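Local coordinates for protein glucokinase (Leishmania braziliensis MHOM/BR/75/M2904, PDB 6EDI) that probably binds D-glucose and ATP and transfers a phosphate from ATP to the sugar, giving glucose 6-phosphate, at residues Val207-Thr212 against Val347-Asn352; Phe74-Ser79 against Asn131-Ile136; Gly39-Val44 against Leu107-Ser112. All blocks are in the same frame, centred on the assembly; numbering follows the deposited sequence.

How the interactions relate
Two contacts lie within mixed sheets and one at a strand end, in line with the family's two-lobed ASKHA (actin-like ATPase) fold. Interactions 2 and 3 both reach the sheet that contains strands 41-48, 67-75 and 110-117. Their centres are about 26 Å apart, and their segments alternate along the chain: 39-44, 74-79, 107-112, 131-136. Interaction 1 comes later, on the other sheet, where strands 205-210 and 345-348 run side by side; its centre lies about 25 Å from that of interaction 2 and 29 Å from that of interaction 3. Interactions 1 and 3 each pair inner strands of their sheet, whereas interaction 2 joins the end of strand 67-75 to a surface loop.

Interaction 1: residues Val207-Thr212 against Val347-Asn352; sequences VVAPGT and VLMGDN
Met-349 lies obliquely across Val-207. Its CG takes the crowded position between the backbone N and the carbonyl carbon (chi1 77°), and the chain then runs extended, so that SD and CE both reach the same methyl: Val-207 CG1 is 3.6 Å from Met-349 SD and 3.8 Å from Met-349 CE. That methyl stands anti to the Val-207 backbone N. Farther back along the thioether, Met-349 CG rests 4.0 Å from Ala-209 CB. Leu-158 of helix 157-170 touches both Val-207 and Met-349, while the opposite face of the sheet, with Val-208 and Leu-348, packs on Leu-330 of helix 317-341.

Beside these side chains the strands run parallel. Val-208 N donates to Val-347 O at 3.0 Å, almost straight (177°) and nearly along the C=O axis; Met-349 N returns a bond to Val-208 O. Beyond it the chains part, and Gly-350, at backbone angles only glycine takes comfortably, occupies the N-cap position of helix 351-355. A water bridges the two chains, donating to Pro-210 O at 2.9 Å and accepting from Asn-352 N at 2.8 Å. The Asn-352 amide leans over the chain, its OD1 3.1 Å from Gly-211 CA.

Met-349 O is buried without a hydrogen-bond partner, and a CA-H...O contact from Ala-209 CA (3.2 Å) may compensate in part. The chemistry thus changes along the contact, from paired amides flanked by apolar side chains to a water-bridged helix start, whose N-terminal dipole may polarise the water.

Interaction 2: residues Phe74-Ser79 against Asn131-Ile136; sequences FKVTKS and NNLKGI
One backbone hydrogen bond grips the two segments: Lys-134 N donates to Ser-79 O at 2.8 Å (157°), in the carbonyl plane and on a lone pair. The same oxygen lies 3.3 Å from Leu-133 CA, in a CA-H...O contact, and 3.5 Å from Lys-134 CB, so the 131-136 loop wraps it with both polar and apolar atoms. The Leu-133 side chain adds the apolar part. Its CG is anti to the carbonyl carbon, and chi1 -66° and chi2 171° together put CD2 alongside the Ser-79 carbonyl, with Leu-133 CD2 3.5 Å from Ser-79 C. The same methyl, Leu-133 CD2, also meets Val-76 CG1 at 4.2 Å; this Val-76 branch is anti to its own backbone N, and the two side chains cross at about a right angle.

Farther out, an inverse gamma turn centred on Val-76 ends the run of strand 67-75, and the left-handed backbone of Ser-79 helps set the direction of its carbonyl. Just after the turn, Gln-83 uses both ends of its amide, NE2 with Thr-77 OG1 and OE1 with Lys-78 N. Val-76 is also bonded by its backbone to Thr-50, and Lys-134 to Ile-81.

The contact thus joins the link between strand 67-75 and helix 84-98 to the loop between strands 126-127 and 137-138, at the surface beside the beta-beta-beta-alpha core characteristic of an ASKHA lobe.

Interaction 3: residues Gly39-Val44 against Leu107-Ser112; sequences GPIYVV and LRRVAS
Arg-109 sets off with CG anti to its carbonyl carbon and bends at chi3 (-69°), which swings the guanidinium beside Gly-39; Ser-112 puts OG in the crowded position between N and carbonyl carbon (chi1 64°), close to Tyr-42. The backbones belong to parallel neighbours, strands 41-48 and 110-117, in the mixed sheet of an ASKHA lobe. Ile-41 N donates to Arg-109 O at 2.7 Å, from above the carbonyl plane, and Ala-111 N donates to Ile-41 O, also at 2.7 Å, in plane. The next bond, Val-43 N to Ser-112 O (2.9 Å), skips a residue on the second strand, and with the helical backbone angles of Ala-111 this fits a beta bulge. The N-to-C directions of segments 41-44 and 110-112 are 57° apart.

Arg-109 NH1 donates to Gly-39 O at 2.9 Å, on a lone pair and near the guanidinium plane, while NH2 and NE bind the carbonyls of Trp-36 and Ser-105. This fixes the rotation of the group. The side chains of Val-43 and Val-110 cross obliquely, with Val-43 CG2 3.9 Å from Val-110 CG1.

Ala-111 CB touches Tyr-42 CE1, and at the ring edge, in its plane, the buried Ser-112 OG, lacking any hydrogen-bond partner in the model, sits 3.2 Å from Tyr-42 CD1.

Interaction 1: residues Val207-Thr212 against Val347-Asn352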
ATOM      1  N   VAL A 207      -5.858  -7.253   4.023  1.00 21.69           N
ATOM      2  CA  VAL A 207      -6.552  -8.501   3.681  1.00 25.50           C
ATOM      3  C   VAL A 207      -5.582  -9.499   3.068  1.00 24.50           C
ATOM      4  O   VAL A 207      -4.885  -9.176   2.100  1.00 25.05           O
ATOM      5  CB  VAL A 207      -7.674  -8.248   2.691  1.00 23.77           C
ATOM      6  CG1 VAL A 207      -8.432  -9.527   2.410  1.00 23.98           C
ATOM      7  CG2 VAL A 207      -8.617  -7.149   3.223  1.00 22.70           C
ATOM      8  N   VAL A 208      -5.529 -10.698   3.645  1.00 24.11           N
ATOM      9  CA  VAL A 208      -4.718 -11.793   3.107  1.00 26.76           C
ATOM     10  C   VAL A 208      -5.617 -13.019   2.918  1.00 22.67           C
ATOM     11  O   VAL A 208      -6.492 -13.247   3.740  1.00 23.22           O
ATOM     12  CB  VAL A 208      -3.548 -12.111   4.057  1.00 26.36           C
ATOM     13  CG1 VAL A 208      -2.817 -13.359   3.616  1.00 30.19           C
ATOM     14  CG2 VAL A 208      -2.589 -10.946   4.088  1.00 27.67           C
ATOM     15  N   ALA A 209      -5.421 -13.782   1.838  1.00 25.22           N
ATOM     16  CA  ALA A 209      -6.282 -14.944   1.538  1.00 24.80           C
ATOM     17  C   ALA A 209      -5.465 -16.122   1.043  1.00 24.43           C
ATOM     18  O   ALA A 209      -5.092 -16.187  -0.135  1.00 25.44           O
ATOM     19  CB  ALA A 209      -7.333 -14.585   0.519  1.00 26.64           C
ATOM     20  N   PRO A 210      -5.180 -17.071   1.935  1.00 23.15           N
ATOM     21  CA  PRO A 210      -4.383 -18.211   1.464  1.00 28.09           C
ATOM     22  C   PRO A 210      -5.229 -19.220   0.706  1.00 32.60           C
ATOM     23  O   PRO A 210      -6.436 -19.303   0.922  1.00 38.92           O
ATOM     24  CB  PRO A 210      -3.848 -18.830   2.765  1.00 31.31           C
ATOM     25  CG  PRO A 210      -4.807 -18.390   3.837  1.00 31.19           C
ATOM     26  CD  PRO A 210      -5.350 -17.055   3.402  1.00 26.07           C
ATOM     27  N   GLY A 211      -4.580 -19.963  -0.185  1.00 35.84           N
ATOM     28  CA  GLY A 211      -5.218 -20.976  -1.008  1.00 36.91           C
ATOM     29  C   GLY A 211      -4.171 -21.606  -1.905  1.00 34.46           C
ATOM     30  O   GLY A 211      -3.096 -21.979  -1.433  1.00 37.88           O
ATOM     31  N   THR A 212      -4.471 -21.713  -3.195  1.00 37.61           N
ATOM     32  CA  THR A 212      -3.468 -22.104  -4.187  1.00 37.46           C
ATOM     33  C   THR A 212      -2.269 -21.159  -4.118  1.00 37.40           C
ATOM     34  O   THR A 212      -1.113 -21.596  -4.036  1.00 32.35           O
ATOM     35  CB  THR A 212      -4.063 -22.124  -5.622  1.00 40.29           C
ATOM     36  OG1 THR A 212      -4.571 -23.435  -5.909  1.00 48.48           O
ATOM     37  CG2 THR A 212      -3.009 -21.751  -6.668  1.00 41.32           C
ATOM     38  N   VAL A 347      -7.455  -9.030   8.131  1.00 21.74           N
ATOM     39  CA  VAL A 347      -8.438 -10.076   7.872  1.00 21.06           C
ATOM     40  C   VAL A 347      -7.807 -11.253   7.145  1.00 24.61           C
ATOM     41  O   VAL A 347      -7.158 -11.092   6.103  1.00 24.23           O
ATOM     42  CB  VAL A 347      -9.586  -9.545   7.020  1.00 22.58           C
ATOM     43  CG1 VAL A 347     -10.443 -10.715   6.505  1.00 27.12           C
ATOM     44  CG2 VAL A 347     -10.427  -8.551   7.809  1.00 20.30           C
ATOM     45  N   LEU A 348      -8.011 -12.450   7.690  1.00 24.27           N
ATOM     46  CA  LEU A 348      -7.551 -13.666   7.035  1.00 24.13           C
ATOM     47  C   LEU A 348      -8.783 -14.316   6.435  1.00 25.00           C
ATOM     48  O   LEU A 348      -9.736 -14.621   7.157  1.00 28.45           O
ATOM     49  CB  LEU A 348      -6.881 -14.609   8.043  1.00 26.09           C
ATOM     50  CG  LEU A 348      -5.446 -14.356   8.523  1.00 30.21           C
ATOM     51  CD1 LEU A 348      -5.307 -13.001   9.154  1.00 33.12           C
ATOM     52  CD2 LEU A 348      -5.000 -15.458   9.513  1.00 26.74           C
ATOM     53  N   MET A 349      -8.788 -14.513   5.119  1.00 27.70           N
ATOM     54  CA  MET A 349     -10.012 -14.983   4.471  1.00 28.66           C
ATOM     55  C   MET A 349      -9.797 -15.986   3.340  1.00 27.29           C
ATOM     56  O   MET A 349      -8.674 -16.441   3.090  1.00 27.92           O
ATOM     57  CB  MET A 349     -10.833 -13.777   4.004  1.00 28.14           C
ATOM     58  CG  MET A 349     -10.331 -13.093   2.740  1.00 22.62           C
ATOM     59  SD  MET A 349     -11.329 -11.622   2.394  1.00 33.27           S
ATOM     60  CE  MET A 349     -11.206 -11.481   0.628  1.00 31.44           C
ATOM     61  N   GLY A 350     -10.887 -16.367   2.679  1.00 27.72           N
ATOM     62  CA  GLY A 350     -10.812 -17.369   1.625  1.00 26.57           C
ATOM     63  C   GLY A 350     -11.339 -18.732   2.053  1.00 27.61           C
ATOM     64  O   GLY A 350     -11.460 -19.012   3.256  1.00 27.77           O
ATOM     65  N   ASP A 351     -11.641 -19.572   1.068  1.00 29.98           N
ATOM     66  CA  ASP A 351     -12.203 -20.910   1.310  1.00 32.62           C
ATOM     67  C   ASP A 351     -11.355 -21.772   2.260  1.00 27.97           C
ATOM     68  O   ASP A 351     -11.892 -22.424   3.164  1.00 30.58           O
ATOM     69  CB  ASP A 351     -12.406 -21.651  -0.020  1.00 36.19           C
ATOM     70  CG  ASP A 351     -13.302 -20.900  -0.983  1.00 42.93           C
ATOM     71  OD1 ASP A 351     -14.326 -20.334  -0.540  1.00 47.29           O
ATOM     72  OD2 ASP A 351     -12.980 -20.878  -2.193  1.00 50.09           O
ATOM     73  N   ASN A 352     -10.038 -21.765   2.059  1.00 31.41           N
ATOM     74  CA  ASN A 352      -9.132 -22.492   2.938  1.00 32.98           C
ATOM     75  C   ASN A 352      -9.185 -22.064   4.390  1.00 31.92           C
ATOM     76  O   ASN A 352      -9.167 -22.901   5.278  1.00 28.70           O
ATOM     77  CB  ASN A 352      -7.692 -22.447   2.428  1.00 35.77           C
ATOM     78  CG  ASN A 352      -7.408 -23.528   1.398  1.00 41.86           C
ATOM     79  OD1 ASN A 352      -6.731 -23.283   0.400  1.00 41.45           O
ATOM     80  ND2 ASN A 352      -7.929 -24.739   1.636  1.00 40.49           N
TER
HETATM   81  O   HOH W   1      -8.777 -20.662  -0.217  1.00 35.15           O

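Interaction 2: residues Phe74-Ser79 against Asn131-Ile136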
ATOM      1  N   PHE A  74     -22.485 -17.517 -17.072  1.00 35.37           N
ATOM      2  CA  PHE A  74     -22.187 -17.729 -18.480  1.00 40.20           C
ATOM      3  C   PHE A  74     -20.974 -18.633 -18.550  1.00 41.00           C
ATOM      4  O   PHE A  74     -20.206 -18.717 -17.592  1.00 40.02           O
ATOM      5  CB  PHE A  74     -21.909 -16.396 -19.183  1.00 38.36           C
ATOM      6  CG  PHE A  74     -23.123 -15.532 -19.351  1.00 38.69           C
ATOM      7  CD1 PHE A  74     -23.919 -15.640 -20.486  1.00 36.14           C
ATOM      8  CD2 PHE A  74     -23.470 -14.597 -18.381  1.00 38.51           C
ATOM      9  CE1 PHE A  74     -25.050 -14.836 -20.647  1.00 36.51           C
ATOM     10  CE2 PHE A  74     -24.595 -13.789 -18.538  1.00 33.99           C
ATOM     11  CZ  PHE A  74     -25.383 -13.910 -19.674  1.00 37.58           C
ATOM     12  N   LYS A  75     -20.807 -19.324 -19.672  1.00 42.66           N
ATOM     13  CA  LYS A  75     -19.674 -20.216 -19.835  1.00 43.36           C
ATOM     14  C   LYS A  75     -18.718 -19.658 -20.866  1.00 39.96           C
ATOM     15  O   LYS A  75     -19.117 -19.360 -21.993  1.00 39.21           O
ATOM     16  CB  LYS A  75     -20.134 -21.628 -20.229  1.00 40.59           C
ATOM     17  CG  LYS A  75     -20.717 -22.431 -19.070  1.00 49.53           C
ATOM     18  CD  LYS A  75     -22.162 -22.025 -18.768  1.00 45.82           C
ATOM     19  CE  LYS A  75     -22.546 -22.321 -17.319  1.00 48.14           C
ATOM     20  NZ  LYS A  75     -24.006 -22.104 -17.058  1.00 48.86           N
ATOM     21  N   VAL A  76     -17.456 -19.503 -20.469  1.00 43.48           N
ATOM     22  CA  VAL A  76     -16.399 -19.072 -21.379  1.00 43.79           C
ATOM     23  C   VAL A  76     -16.003 -20.248 -22.278  1.00 44.12           C
ATOM     24  O   VAL A  76     -15.078 -21.008 -21.974  1.00 45.06           O
ATOM     25  CB  VAL A  76     -15.167 -18.554 -20.613  1.00 39.28           C
ATOM     26  CG1 VAL A  76     -14.278 -17.739 -21.542  1.00 38.36           C
ATOM     27  CG2 VAL A  76     -15.605 -17.715 -19.410  1.00 42.03           C
ATOM     28  N   THR A  77     -16.718 -20.387 -23.384  1.00 44.03           N
ATOM     29  CA  THR A  77     -16.590 -21.561 -24.237  1.00 44.18           C
ATOM     30  C   THR A  77     -15.395 -21.461 -25.171  1.00 42.41           C
ATOM     31  O   THR A  77     -14.949 -22.474 -25.713  1.00 48.06           O
ATOM     32  CB  THR A  77     -17.866 -21.769 -25.065  1.00 39.77           C
ATOM     33  OG1 THR A  77     -18.061 -20.640 -25.925  1.00 40.95           O
ATOM     34  CG2 THR A  77     -19.064 -21.911 -24.152  1.00 40.99           C
ATOM     35  N   LYS A  78     -14.886 -20.246 -25.363  1.00 45.20           N
ATOM     36  CA  LYS A  78     -13.751 -20.008 -26.261  1.00 46.02           C
ATOM     37  C   LYS A  78     -12.451 -19.830 -25.473  1.00 41.36           C
ATOM     38  O   LYS A  78     -11.404 -19.541 -26.052  1.00 42.59           O
ATOM     39  CB  LYS A  78     -14.006 -18.764 -27.127  1.00 48.77           C
ATOM     40  CG  LYS A  78     -13.065 -18.608 -28.333  1.00 54.09           C
ATOM     41  CD  LYS A  78     -12.922 -17.143 -28.749  1.00 51.72           C
ATOM     42  CE  LYS A  78     -11.717 -16.928 -29.648  1.00 52.05           C
ATOM     43  NZ  LYS A  78     -11.697 -15.554 -30.230  1.00 59.53           N
ATOM     44  N   SER A  79     -12.526 -20.010 -24.153  1.00 40.05           N
ATOM     45  CA  SER A  79     -11.377 -19.788 -23.268  1.00 43.31           C
ATOM     46  C   SER A  79     -10.754 -18.420 -23.538  1.00 36.09           C
ATOM     47  O   SER A  79      -9.536 -18.290 -23.639  1.00 42.06           O
ATOM     48  CB  SER A  79     -10.332 -20.898 -23.441  1.00 43.06           C
ATOM     49  OG  SER A  79     -10.845 -22.157 -23.035  1.00 44.20           O
ATOM     50  N   ASN A 131      -3.007 -16.676 -17.844  1.00 42.53           N
ATOM     51  CA  ASN A 131      -2.250 -17.867 -18.219  1.00 47.83           C
ATOM     52  C   ASN A 131      -3.117 -18.926 -18.912  1.00 46.52           C
ATOM     53  O   ASN A 131      -2.616 -19.686 -19.749  1.00 41.67           O
ATOM     54  CB  ASN A 131      -1.525 -18.464 -17.006  1.00 45.81           C
ATOM     55  CG  ASN A 131      -2.477 -18.832 -15.889  1.00 53.14           C
ATOM     56  OD1 ASN A 131      -3.451 -18.121 -15.639  1.00 55.71           O
ATOM     57  ND2 ASN A 131      -2.214 -19.955 -15.219  1.00 55.95           N
ATOM     58  N   ASN A 132      -4.410 -18.967 -18.575  1.00 46.14           N
ATOM     59  CA  ASN A 132      -5.309 -19.990 -19.137  1.00 42.93           C
ATOM     60  C   ASN A 132      -6.476 -19.465 -20.004  1.00 41.26           C
ATOM     61  O   ASN A 132      -7.326 -20.234 -20.466  1.00 40.82           O
ATOM     62  CB  ASN A 132      -5.800 -20.966 -18.048  1.00 44.40           C
ATOM     63  CG  ASN A 132      -6.743 -20.325 -17.041  1.00 51.32           C
ATOM     64  OD1 ASN A 132      -7.412 -19.335 -17.331  1.00 52.33           O
ATOM     65  ND2 ASN A 132      -6.813 -20.909 -15.845  1.00 52.58           N
ATOM     66  N   LEU A 133      -6.514 -18.157 -20.212  1.00 37.50           N
ATOM     67  CA  LEU A 133      -7.507 -17.557 -21.088  1.00 40.47           C
ATOM     68  C   LEU A 133      -6.788 -16.728 -22.132  1.00 43.38           C
ATOM     69  O   LEU A 133      -5.658 -16.277 -21.913  1.00 41.68           O
ATOM     70  CB  LEU A 133      -8.483 -16.668 -20.308  1.00 38.21           C
ATOM     71  CG  LEU A 133      -9.422 -17.330 -19.304  1.00 35.51           C
ATOM     72  CD1 LEU A 133     -10.150 -16.278 -18.491  1.00 33.99           C
ATOM     73  CD2 LEU A 133     -10.411 -18.196 -20.049  1.00 40.82           C
ATOM     74  N   LYS A 134      -7.460 -16.521 -23.257  1.00 34.84           N
ATOM     75  CA  LYS A 134      -6.949 -15.695 -24.339  1.00 35.86           C
ATOM     76  C   LYS A 134      -7.416 -14.248 -24.181  1.00 40.91           C
ATOM     77  O   LYS A 134      -8.433 -13.985 -23.546  1.00 37.09           O
ATOM     78  CB  LYS A 134      -7.491 -16.239 -25.657  1.00 43.34           C
ATOM     79  CG  LYS A 134      -6.644 -15.908 -26.846  1.00 50.65           C
ATOM     80  CD  LYS A 134      -6.154 -17.173 -27.518  1.00 47.18           C
ATOM     81  CE  LYS A 134      -4.723 -16.977 -27.999  1.00 52.74           C
ATOM     82  NZ  LYS A 134      -4.544 -15.637 -28.621  1.00 56.55           N
ATOM     83  N   GLY A 135      -6.680 -13.310 -24.767  1.00 33.16           N
ATOM     84  CA  GLY A 135      -7.187 -11.962 -24.932  1.00 38.17           C
ATOM     85  C   GLY A 135      -6.893 -11.012 -23.790  1.00 36.65           C
ATOM     86  O   GLY A 135      -6.386 -11.407 -22.734  1.00 39.22           O
ATOM     87  N   ILE A 136      -7.228  -9.750 -24.018  1.00 38.44           N
ATOM     88  CA  ILE A 136      -7.105  -8.716 -23.005  1.00 40.14           C
ATOM     89  C   ILE A 136      -8.487  -8.153 -22.689  1.00 38.87           C
ATOM     90  O   ILE A 136      -9.287  -7.906 -23.595  1.00 42.37           O
ATOM     91  CB  ILE A 136      -6.166  -7.593 -23.484  1.00 42.06           C
ATOM     92  CG1 ILE A 136      -4.808  -8.178 -23.885  1.00 42.17           C
ATOM     93  CG2 ILE A 136      -6.029  -6.494 -22.423  1.00 39.15           C
ATOM     94  CD1 ILE A 136      -4.103  -8.941 -22.779  1.00 36.29           C
TER

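Interaction 3: residues Gly39-Val44 against Leu107-Ser112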
ATOM      1  N   GLY A  39     -33.839   2.040  -5.639  1.00 33.47           N
ATOM      2  CA  GLY A  39     -32.476   2.109  -5.130  1.00 35.23           C
ATOM      3  C   GLY A  39     -31.410   1.977  -6.197  1.00 32.97           C
ATOM      4  O   GLY A  39     -31.699   1.584  -7.333  1.00 30.68           O
ATOM      5  N   PRO A  40     -30.157   2.293  -5.832  1.00 32.38           N
ATOM      6  CA  PRO A  40     -29.041   2.168  -6.767  1.00 30.01           C
ATOM      7  C   PRO A  40     -28.866   0.707  -7.150  1.00 29.42           C
ATOM      8  O   PRO A  40     -29.170  -0.178  -6.354  1.00 32.22           O
ATOM      9  CB  PRO A  40     -27.829   2.604  -5.934  1.00 32.74           C
ATOM     10  CG  PRO A  40     -28.389   3.210  -4.653  1.00 32.11           C
ATOM     11  CD  PRO A  40     -29.704   2.534  -4.452  1.00 34.16           C
ATOM     12  N   ILE A  41     -28.386   0.462  -8.359  1.00 29.25           N
ATOM     13  CA  ILE A  41     -28.063  -0.889  -8.778  1.00 27.87           C
ATOM     14  C   ILE A  41     -26.568  -0.967  -9.065  1.00 23.66           C
ATOM     15  O   ILE A  41     -26.031  -0.149  -9.807  1.00 27.76           O
ATOM     16  CB  ILE A  41     -28.842  -1.297 -10.038  1.00 27.59           C
ATOM     17  CG1 ILE A  41     -30.352  -1.270  -9.777  1.00 28.50           C
ATOM     18  CG2 ILE A  41     -28.390  -2.682 -10.516  1.00 26.92           C
ATOM     19  CD1 ILE A  41     -30.825  -2.329  -8.787  1.00 31.49           C
ATOM     20  N   TYR A  42     -25.899  -1.962  -8.482  1.00 29.38           N
ATOM     21  CA  TYR A  42     -24.474  -2.168  -8.712  1.00 27.02           C
ATOM     22  C   TYR A  42     -24.269  -3.423  -9.591  1.00 27.54           C
ATOM     23  O   TYR A  42     -24.676  -4.528  -9.226  1.00 29.92           O
ATOM     24  CB  TYR A  42     -23.726  -2.254  -7.371  1.00 29.01           C
ATOM     25  CG  TYR A  42     -24.022  -1.090  -6.420  1.00 28.79           C
ATOM     26  CD1 TYR A  42     -23.257   0.068  -6.449  1.00 30.52           C
ATOM     27  CD2 TYR A  42     -25.064  -1.162  -5.498  1.00 31.13           C
ATOM     28  CE1 TYR A  42     -23.524   1.128  -5.592  1.00 32.56           C
ATOM     29  CE2 TYR A  42     -25.348  -0.110  -4.639  1.00 31.41           C
ATOM     30  CZ  TYR A  42     -24.571   1.031  -4.686  1.00 32.86           C
ATOM     31  OH  TYR A  42     -24.848   2.070  -3.828  1.00 33.00           O
ATOM     32  N   VAL A  43     -23.688  -3.225 -10.773  1.00 27.08           N
ATOM     33  CA  VAL A  43     -23.455  -4.324 -11.707  1.00 27.15           C
ATOM     34  C   VAL A  43     -22.233  -5.099 -11.234  1.00 26.97           C
ATOM     35  O   VAL A  43     -21.198  -4.502 -10.880  1.00 25.03           O
ATOM     36  CB  VAL A  43     -23.306  -3.833 -13.156  1.00 26.53           C
ATOM     37  CG1 VAL A  43     -22.662  -4.896 -14.028  1.00 27.65           C
ATOM     38  CG2 VAL A  43     -24.684  -3.459 -13.725  1.00 30.77           C
ATOM     39  N   VAL A  44     -22.383  -6.417 -11.174  1.00 26.25           N
ATOM     40  CA  VAL A  44     -21.347  -7.281 -10.640  1.00 28.46           C
ATOM     41  C   VAL A  44     -21.007  -8.349 -11.659  1.00 28.43           C
ATOM     42  O   VAL A  44     -21.862  -8.797 -12.443  1.00 30.46           O
ATOM     43  CB  VAL A  44     -21.761  -7.954  -9.290  1.00 25.77           C
ATOM     44  CG1 VAL A  44     -22.295  -6.938  -8.343  1.00 26.24           C
ATOM     45  CG2 VAL A  44     -22.794  -9.050  -9.508  1.00 27.90           C
ATOM     46  N   LEU A 107     -31.984   0.468 -15.804  1.00 34.14           N
ATOM     47  CA  LEU A 107     -30.640   0.854 -16.197  1.00 37.77           C
ATOM     48  C   LEU A 107     -30.284   2.263 -15.735  1.00 37.00           C
ATOM     49  O   LEU A 107     -29.114   2.581 -15.556  1.00 32.12           O
ATOM     50  CB  LEU A 107     -30.454   0.719 -17.713  1.00 36.81           C
ATOM     51  CG  LEU A 107     -30.482  -0.682 -18.316  1.00 39.30           C
ATOM     52  CD1 LEU A 107     -30.356  -0.619 -19.836  1.00 40.70           C
ATOM     53  CD2 LEU A 107     -29.378  -1.562 -17.724  1.00 36.71           C
ATOM     54  N   ARG A 108     -31.286   3.115 -15.543  1.00 37.93           N
ATOM     55  CA  ARG A 108     -30.994   4.483 -15.107  1.00 32.93           C
ATOM     56  C   ARG A 108     -30.507   4.516 -13.668  1.00 34.01           C
ATOM     57  O   ARG A 108     -29.950   5.517 -13.230  1.00 37.61           O
ATOM     58  CB  ARG A 108     -32.220   5.384 -15.233  1.00 41.96           C
ATOM     59  CG  ARG A 108     -32.752   5.520 -16.640  1.00 46.74           C
ATOM     60  CD  ARG A 108     -31.658   5.743 -17.680  1.00 51.18           C
ATOM     61  NE  ARG A 108     -32.258   5.912 -19.001  1.00 58.31           N
ATOM     62  CZ  ARG A 108     -32.680   4.903 -19.752  1.00 51.84           C
ATOM     63  NH1 ARG A 108     -32.549   3.659 -19.306  1.00 47.17           N
ATOM     64  NH2 ARG A 108     -33.233   5.135 -20.940  1.00 55.86           N
ATOM     65  N   ARG A 109     -30.727   3.431 -12.932  1.00 32.25           N
ATOM     66  CA  ARG A 109     -30.299   3.368 -11.538  1.00 30.48           C
ATOM     67  C   ARG A 109     -28.970   2.640 -11.359  1.00 27.58           C
ATOM     68  O   ARG A 109     -28.515   2.460 -10.232  1.00 29.02           O
ATOM     69  CB  ARG A 109     -31.391   2.771 -10.650  1.00 31.79           C
ATOM     70  CG  ARG A 109     -32.631   3.667 -10.523  1.00 33.61           C
ATOM     71  CD  ARG A 109     -33.718   2.987  -9.726  1.00 35.22           C
ATOM     72  NE  ARG A 109     -34.298   1.863 -10.455  1.00 36.13           N
ATOM     73  CZ  ARG A 109     -34.292   0.603 -10.033  1.00 38.78           C
ATOM     74  NH1 ARG A 109     -33.736   0.288  -8.869  1.00 37.46           N
ATOM     75  NH2 ARG A 109     -34.853  -0.343 -10.776  1.00 36.39           N
ATOM     76  N   VAL A 110     -28.335   2.268 -12.471  1.00 28.09           N
ATOM     77  CA  VAL A 110     -27.031   1.598 -12.417  1.00 31.05           C
ATOM     78  C   VAL A 110     -26.009   2.596 -11.907  1.00 29.63           C
ATOM     79  O   VAL A 110     -25.704   3.580 -12.571  1.00 32.30           O
ATOM     80  CB  VAL A 110     -26.579   1.039 -13.795  1.00 29.94           C
ATOM     81  CG1 VAL A 110     -25.175   0.437 -13.697  1.00 28.29           C
ATOM     82  CG2 VAL A 110     -27.548  -0.020 -14.292  1.00 29.28           C
ATOM     83  N   ALA A 111     -25.491   2.343 -10.711  1.00 28.73           N
ATOM     84  CA  ALA A 111     -24.596   3.283 -10.050  1.00 29.96           C
ATOM     85  C   ALA A 111     -23.122   2.985 -10.316  1.00 28.13           C
ATOM     86  O   ALA A 111     -22.256   3.845 -10.105  1.00 31.49           O
ATOM     87  CB  ALA A 111     -24.890   3.324  -8.547  1.00 29.53           C
ATOM     88  N   SER A 112     -22.841   1.768 -10.787  1.00 30.00           N
ATOM     89  CA  SER A 112     -21.478   1.347 -11.065  1.00 28.46           C
ATOM     90  C   SER A 112     -21.475  -0.027 -11.697  1.00 26.69           C
ATOM     91  O   SER A 112     -22.461  -0.764 -11.634  1.00 26.77           O
ATOM     92  CB  SER A 112     -20.656   1.267  -9.785  1.00 30.91           C
ATOM     93  OG  SER A 112     -21.170   0.265  -8.925  1.00 31.19           O
TER